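Local structure of putative dienelactone hydrolase (Klebsiella pneumoniae subsp. pneumoniae MGH 78578, 3F67) at residues Leu61-Pro65 with Val103-Ala107; Gly174-Asp180 with Val205-Asp211. The protein is a dienelactone hydrolase family protein that probably hydrolyses ester or lactone bonds, though its natural substrate is not established. All coordinates share one frame; numbering follows the deposited sequence.

Interaction 1. Residues Leu61-Pro65 with Val103-Ala107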
loop_
_atom_site.group_PDB
_atom_site.type_symbol
_atom_site.label_atom_id
_atom_site.label_comp_id
_atom_site.label_asym_id
_atom_site.label_seq_id
_atom_site.Cartn_x
_atom_site.Cartn_y
_atom_site.Cartn_z
ATOM N N LEU A 61 13.773 1.281 -5.017
ATOM C CA LEU A 61 13.972 1.791 -3.630
ATOM C C LEU A 61 12.614 1.624 -2.963
ATOM O O LEU A 61 11.665 2.387 -3.238
ATOM C CB LEU A 61 14.413 3.270 -3.631
ATOM C CG LEU A 61 14.312 4.032 -2.275
ATOM C CD1 LEU A 61 15.109 3.278 -1.206
ATOM C CD2 LEU A 61 14.869 5.482 -2.482
ATOM N N ALA A 62 12.502 0.620 -2.101
ATOM C CA ALA A 62 11.214 0.311 -1.475
ATOM C C ALA A 62 11.258 0.777 -0.036
ATOM O O ALA A 62 12.231 0.484 0.699
ATOM C CB ALA A 62 10.978 -1.231 -1.495
ATOM N N ILE A 63 10.231 1.488 0.370
ATOM C CA ILE A 63 10.246 2.151 1.726
ATOM C C ILE A 63 8.936 1.859 2.430
ATOM O O ILE A 63 7.877 2.132 1.863
ATOM C CB ILE A 63 10.408 3.700 1.605
ATOM C CG1 ILE A 63 11.710 4.036 0.863
ATOM C CG2 ILE A 63 10.444 4.337 3.023
ATOM C CD1 ILE A 63 11.671 5.469 0.238
ATOM N N ALA A 64 8.995 1.275 3.643
ATOM C CA ALA A 64 7.773 0.986 4.406
ATOM C C ALA A 64 7.803 1.839 5.692
ATOM O O ALA A 64 8.551 1.517 6.626
ATOM C CB ALA A 64 7.737 -0.488 4.811
ATOM N N PRO A 65 6.950 2.866 5.763
ATOM C CA PRO A 65 6.861 3.696 6.991
ATOM C C PRO A 65 5.975 3.061 8.084
ATOM O O PRO A 65 4.972 2.396 7.783
ATOM C CB PRO A 65 6.210 4.993 6.475
ATOM C CG PRO A 65 5.308 4.531 5.336
ATOM C CD PRO A 65 6.135 3.417 4.650
ATOM N N VAL A 103 7.270 10.659 3.067
ATOM C CA VAL A 103 8.136 9.558 2.648
ATOM C C VAL A 103 8.656 9.877 1.208
ATOM O O VAL A 103 9.848 9.710 0.918
ATOM C CB VAL A 103 7.339 8.224 2.609
ATOM C CG1 VAL A 103 8.225 7.134 1.889
ATOM C CG2 VAL A 103 6.974 7.795 4.033
ATOM N N ALA A 104 7.762 10.329 0.324
ATOM C CA ALA A 104 8.128 10.626 -1.068
ATOM C C ALA A 104 9.188 11.746 -1.062
ATOM O O ALA A 104 10.172 11.706 -1.839
ATOM C CB ALA A 104 6.864 11.051 -1.879
ATOM N N SER A 105 9.000 12.736 -0.192
ATOM C CA SER A 105 9.938 13.873 -0.100
ATOM C C SER A 105 11.317 13.408 0.343
ATOM O O SER A 105 12.349 13.808 -0.220
ATOM C CB SER A 105 9.401 14.951 0.845
ATOM O OG SER A 105 8.309 15.621 0.241
ATOM N N TRP A 106 11.332 12.547 1.354
ATOM C CA TRP A 106 12.603 12.011 1.890
ATOM C C TRP A 106 13.254 11.170 0.793
ATOM O O TRP A 106 14.442 11.267 0.576
ATOM C CB TRP A 106 12.343 11.166 3.145
ATOM C CG TRP A 106 13.578 10.425 3.692
ATOM C CD1 TRP A 106 14.463 10.879 4.641
ATOM C CD2 TRP A 106 14.024 9.117 3.322
ATOM N NE1 TRP A 106 15.449 9.922 4.878
ATOM C CE2 TRP A 106 15.193 8.837 4.084
ATOM C CE3 TRP A 106 13.545 8.141 2.419
ATOM C CZ2 TRP A 106 15.887 7.640 3.974
ATOM C CZ3 TRP A 106 14.265 6.947 2.293
ATOM C CH2 TRP A 106 15.415 6.709 3.093
ATOM N N ALA A 107 12.456 10.371 0.092
ATOM C CA ALA A 107 13.009 9.434 -0.900
ATOM C C ALA A 107 13.778 10.169 -1.995
ATOM O O ALA A 107 14.846 9.722 -2.428
ATOM C CB ALA A 107 11.872 8.561 -1.495
#

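Interaction 2. Residues Gly174-Asp180 with Val205-Asp211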
loop_
_atom_site.group_PDB
_atom_site.type_symbol
_atom_site.label_atom_id
_atom_site.label_comp_id
_atom_site.label_asym_id
_atom_site.label_seq_id
_atom_site.Cartn_x
_atom_site.Cartn_y
_atom_site.Cartn_z
ATOM N N GLY A 174 -5.967 -3.234 -8.917
ATOM C CA GLY A 174 -6.364 -3.866 -7.645
ATOM C C GLY A 174 -6.226 -5.377 -7.765
ATOM O O GLY A 174 -6.556 -5.960 -8.796
ATOM N N LEU A 175 -5.730 -6.021 -6.716
ATOM C CA LEU A 175 -5.587 -7.497 -6.718
ATOM C C LEU A 175 -6.455 -8.016 -5.569
ATOM O O LEU A 175 -6.149 -7.776 -4.397
ATOM C CB LEU A 175 -4.087 -7.849 -6.503
ATOM C CG LEU A 175 -3.181 -7.311 -7.635
ATOM C CD1 LEU A 175 -1.686 -7.471 -7.244
ATOM C CD2 LEU A 175 -3.471 -8.050 -9.015
ATOM N N TYR A 176 -7.556 -8.708 -5.911
ATOM C CA TYR A 176 -8.617 -9.013 -4.938
ATOM C C TYR A 176 -8.900 -10.520 -4.941
ATOM O O TYR A 176 -8.680 -11.197 -5.964
ATOM C CB TYR A 176 -9.875 -8.175 -5.275
ATOM C CG TYR A 176 -9.711 -6.760 -4.724
ATOM C CD1 TYR A 176 -8.748 -5.879 -5.273
ATOM C CD2 TYR A 176 -10.491 -6.312 -3.647
ATOM C CE1 TYR A 176 -8.542 -4.630 -4.752
ATOM C CE2 TYR A 176 -10.307 -5.018 -3.103
ATOM C CZ TYR A 176 -9.340 -4.186 -3.673
ATOM O OH TYR A 176 -9.097 -2.936 -3.131
ATOM N N GLY A 177 -9.358 -11.039 -3.799
ATOM C CA GLY A 177 -9.695 -12.472 -3.696
ATOM C C GLY A 177 -11.215 -12.718 -3.717
ATOM O O GLY A 177 -11.964 -12.100 -2.952
ATOM N N ALA A 178 -11.653 -13.615 -4.581
ATOM C CA ALA A 178 -13.085 -13.966 -4.674
ATOM C C ALA A 178 -13.640 -14.538 -3.374
ATOM O O ALA A 178 -14.825 -14.340 -3.076
ATOM C CB ALA A 178 -13.331 -14.936 -5.833
ATOM N N LYS A 179 -12.812 -15.247 -2.600
ATOM C CA LYS A 179 -13.266 -15.869 -1.348
ATOM C C LYS A 179 -13.183 -14.942 -0.146
ATOM O O LYS A 179 -13.436 -15.367 0.977
ATOM C CB LYS A 179 -12.477 -17.148 -1.049
ATOM C CG LYS A 179 -12.341 -18.064 -2.236
ATOM C CD LYS A 179 -13.145 -19.284 -2.100
ATOM C CE LYS A 179 -12.825 -20.241 -3.227
ATOM N NZ LYS A 179 -13.173 -21.619 -2.784
ATOM N N ASP A 180 -12.820 -13.670 -0.379
ATOM C CA ASP A 180 -12.660 -12.704 0.700
ATOM C C ASP A 180 -14.038 -12.193 1.180
ATOM O O ASP A 180 -14.686 -11.353 0.517
ATOM C CB ASP A 180 -11.788 -11.531 0.179
ATOM C CG ASP A 180 -11.476 -10.513 1.237
ATOM O OD1 ASP A 180 -12.030 -10.614 2.361
ATOM O OD2 ASP A 180 -10.682 -9.584 0.947
ATOM N N VAL A 205 -8.406 -7.151 -10.607
ATOM C CA VAL A 205 -8.290 -8.567 -10.945
ATOM C C VAL A 205 -8.767 -9.346 -9.736
ATOM O O VAL A 205 -8.293 -9.101 -8.619
ATOM C CB VAL A 205 -6.828 -8.895 -11.271
ATOM C CG1 VAL A 205 -6.613 -10.461 -11.417
ATOM C CG2 VAL A 205 -6.388 -8.105 -12.552
ATOM N N VAL A 206 -9.731 -10.269 -9.954
ATOM C CA VAL A 206 -10.276 -11.070 -8.870
ATOM C C VAL A 206 -9.825 -12.528 -9.008
ATOM O O VAL A 206 -10.055 -13.161 -10.056
ATOM C CB VAL A 206 -11.805 -11.030 -8.876
ATOM C CG1 VAL A 206 -12.331 -11.855 -7.705
ATOM C CG2 VAL A 206 -12.277 -9.575 -8.748
ATOM N N TYR A 207 -9.141 -13.030 -7.989
ATOM C CA TYR A 207 -8.610 -14.402 -7.979
ATOM C C TYR A 207 -9.654 -15.367 -7.416
ATOM O O TYR A 207 -9.982 -15.294 -6.231
ATOM C CB TYR A 207 -7.324 -14.469 -7.142
ATOM C CG TYR A 207 -6.190 -13.765 -7.849
ATOM C CD1 TYR A 207 -5.393 -14.456 -8.778
ATOM C CD2 TYR A 207 -5.947 -12.403 -7.630
ATOM C CE1 TYR A 207 -4.365 -13.790 -9.496
ATOM C CE2 TYR A 207 -4.932 -11.739 -8.334
ATOM C CZ TYR A 207 -4.145 -12.447 -9.232
ATOM O OH TYR A 207 -3.141 -11.823 -9.923
ATOM N N PRO A 208 -10.159 -16.289 -8.257
ATOM C CA PRO A 208 -11.246 -17.192 -7.822
ATOM C C PRO A 208 -10.948 -17.997 -6.552
ATOM O O PRO A 208 -11.862 -18.293 -5.787
ATOM C CB PRO A 208 -11.444 -18.158 -9.014
ATOM C CG PRO A 208 -10.820 -17.539 -10.179
ATOM C CD PRO A 208 -9.777 -16.490 -9.665
ATOM N N GLU A 209 -9.695 -18.381 -6.338
ATOM C CA GLU A 209 -9.415 -19.312 -5.252
ATOM C C GLU A 209 -8.906 -18.630 -3.984
ATOM O O GLU A 209 -8.658 -19.296 -2.986
ATOM C CB GLU A 209 -8.372 -20.337 -5.724
ATOM C CG GLU A 209 -8.844 -21.157 -6.921
ATOM C CD GLU A 209 -10.188 -21.814 -6.653
ATOM O OE1 GLU A 209 -10.411 -22.297 -5.512
ATOM O OE2 GLU A 209 -11.044 -21.814 -7.570
ATOM N N ALA A 210 -8.743 -17.315 -4.027
ATOM C CA ALA A 210 -8.019 -16.616 -2.964
ATOM C C ALA A 210 -8.933 -15.963 -1.946
ATOM O O ALA A 210 -9.961 -15.409 -2.298
ATOM C CB ALA A 210 -7.127 -15.523 -3.587
ATOM N N ASP A 211 -8.493 -15.955 -0.697
ATOM C CA ASP A 211 -9.184 -15.243 0.379
ATOM C C ASP A 211 -8.518 -13.885 0.547
ATOM O O ASP A 211 -7.632 -13.494 -0.266
ATOM C CB ASP A 211 -9.002 -16.064 1.665
ATOM C CG ASP A 211 -10.050 -15.779 2.731
ATOM O OD1 ASP A 211 -10.690 -14.699 2.756
ATOM O OD2 ASP A 211 -10.213 -16.693 3.577
#

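Interaction 1. Residues Leu61-Pro65 with Val103-Ala107
I63 and V103 bury the most surface in this contact, and their branches meet directly: I63 CG2 lies 3.7 Å from V103 CG1, the two side chains passing one another head to tail. The other arm of I63 serves two further partners. With chi1 at -59°, CG1 stands anti to the carbonyl carbon, and CD1 extends from it to the helix, ending 3.6 Å from A107 CB. The same CD1 sits 3.6 Å from W106 CZ3, in the plane of the indole and at its benzo edge, so the ring is touched on its rim rather than over a face. Helix 93-108 packs here on strand 61-65 of the central sheet of the alpha/beta-hydrolase fold, running roughly antiparallel to it (142° between segment directions, axes 10.3 Å apart at their closest). L61, I63 and P65 all send their side chains to this helix, whereas A62 and A64 pack on helix 46-57. V103 also reaches two residues further along the strand with its second methyl, CG2, which meets P65 CB at 3.8 Å. No hydrogen bond joins the segments; W106 stacks on H110, and strand 4-13 touches both I63 and W106.

Interaction 2. Residues Gly174-Asp180 with Val205-Asp211
L175 lies alongside Y207, both side chains pointing the same way, and its CD2 methyl lies against the edge of the phenol ring, 3.9 Å from Y207 OH and 4.0 Å from Y207 CE2. That hydroxyl is hydrogen-bonded to D229. K179 overlaps the opposing turn instead: its CB is 3.3 Å from A210 O and its chain, bent at chi2 (-109°), passes P208 O before NZ makes a long salt bridge of 3.9 Å to E209 OE1. The backbone here is a parallel strand pair, 172-177 beside 202-207, the two strands of a right-handed beta-alpha-beta unit whose crossover is helix 185-197. Hydrogen bonds from V205 N to G174 O, Y176 N to V205 O and Y207 N to Y176 O, each 2.8 Å long, fix the register. A178 N extends the series to Y207 O but comes from above the carbonyl plane, 41° out of it; A210 N reaches the same oxygen from the opposite face. At the strand ends, the type I turns G177-D180 and Y207-A210 are tied by a hydrogen bond from K179 N to A210 O at 2.9 Å. D180 and D211 lie close together here, their OD1 atoms 4.3 Å apart. D180 OD2 is hydrogen-bonded to H212 ND1, which is consistent with D180 as the acid of a Cys-His-Asp triad with C123; S182 OG is a separate partner of D180 OD1.

Both interactions belong to one central sheet but lie on opposite sides of the chain's centre, their centres about 28 Å apart and their nearest atoms about 15 Å apart. Interaction 1 is wholly buried: a helix lies against a strand, and apolar side chains carry the contact without any hydrogen bond between the segments. Interaction 2 joins one edge strand of the sheet, 202-207, to its neighbour, and backbone hydrogen bonds set its geometry; it is only partly buried, with charged side chains on its exposed turns. The two share no helix or strand. Residues 174-180 with 205-211 also include part of the probable catalytic site, whereas 61-65 with 103-107 is layer-to-layer packing.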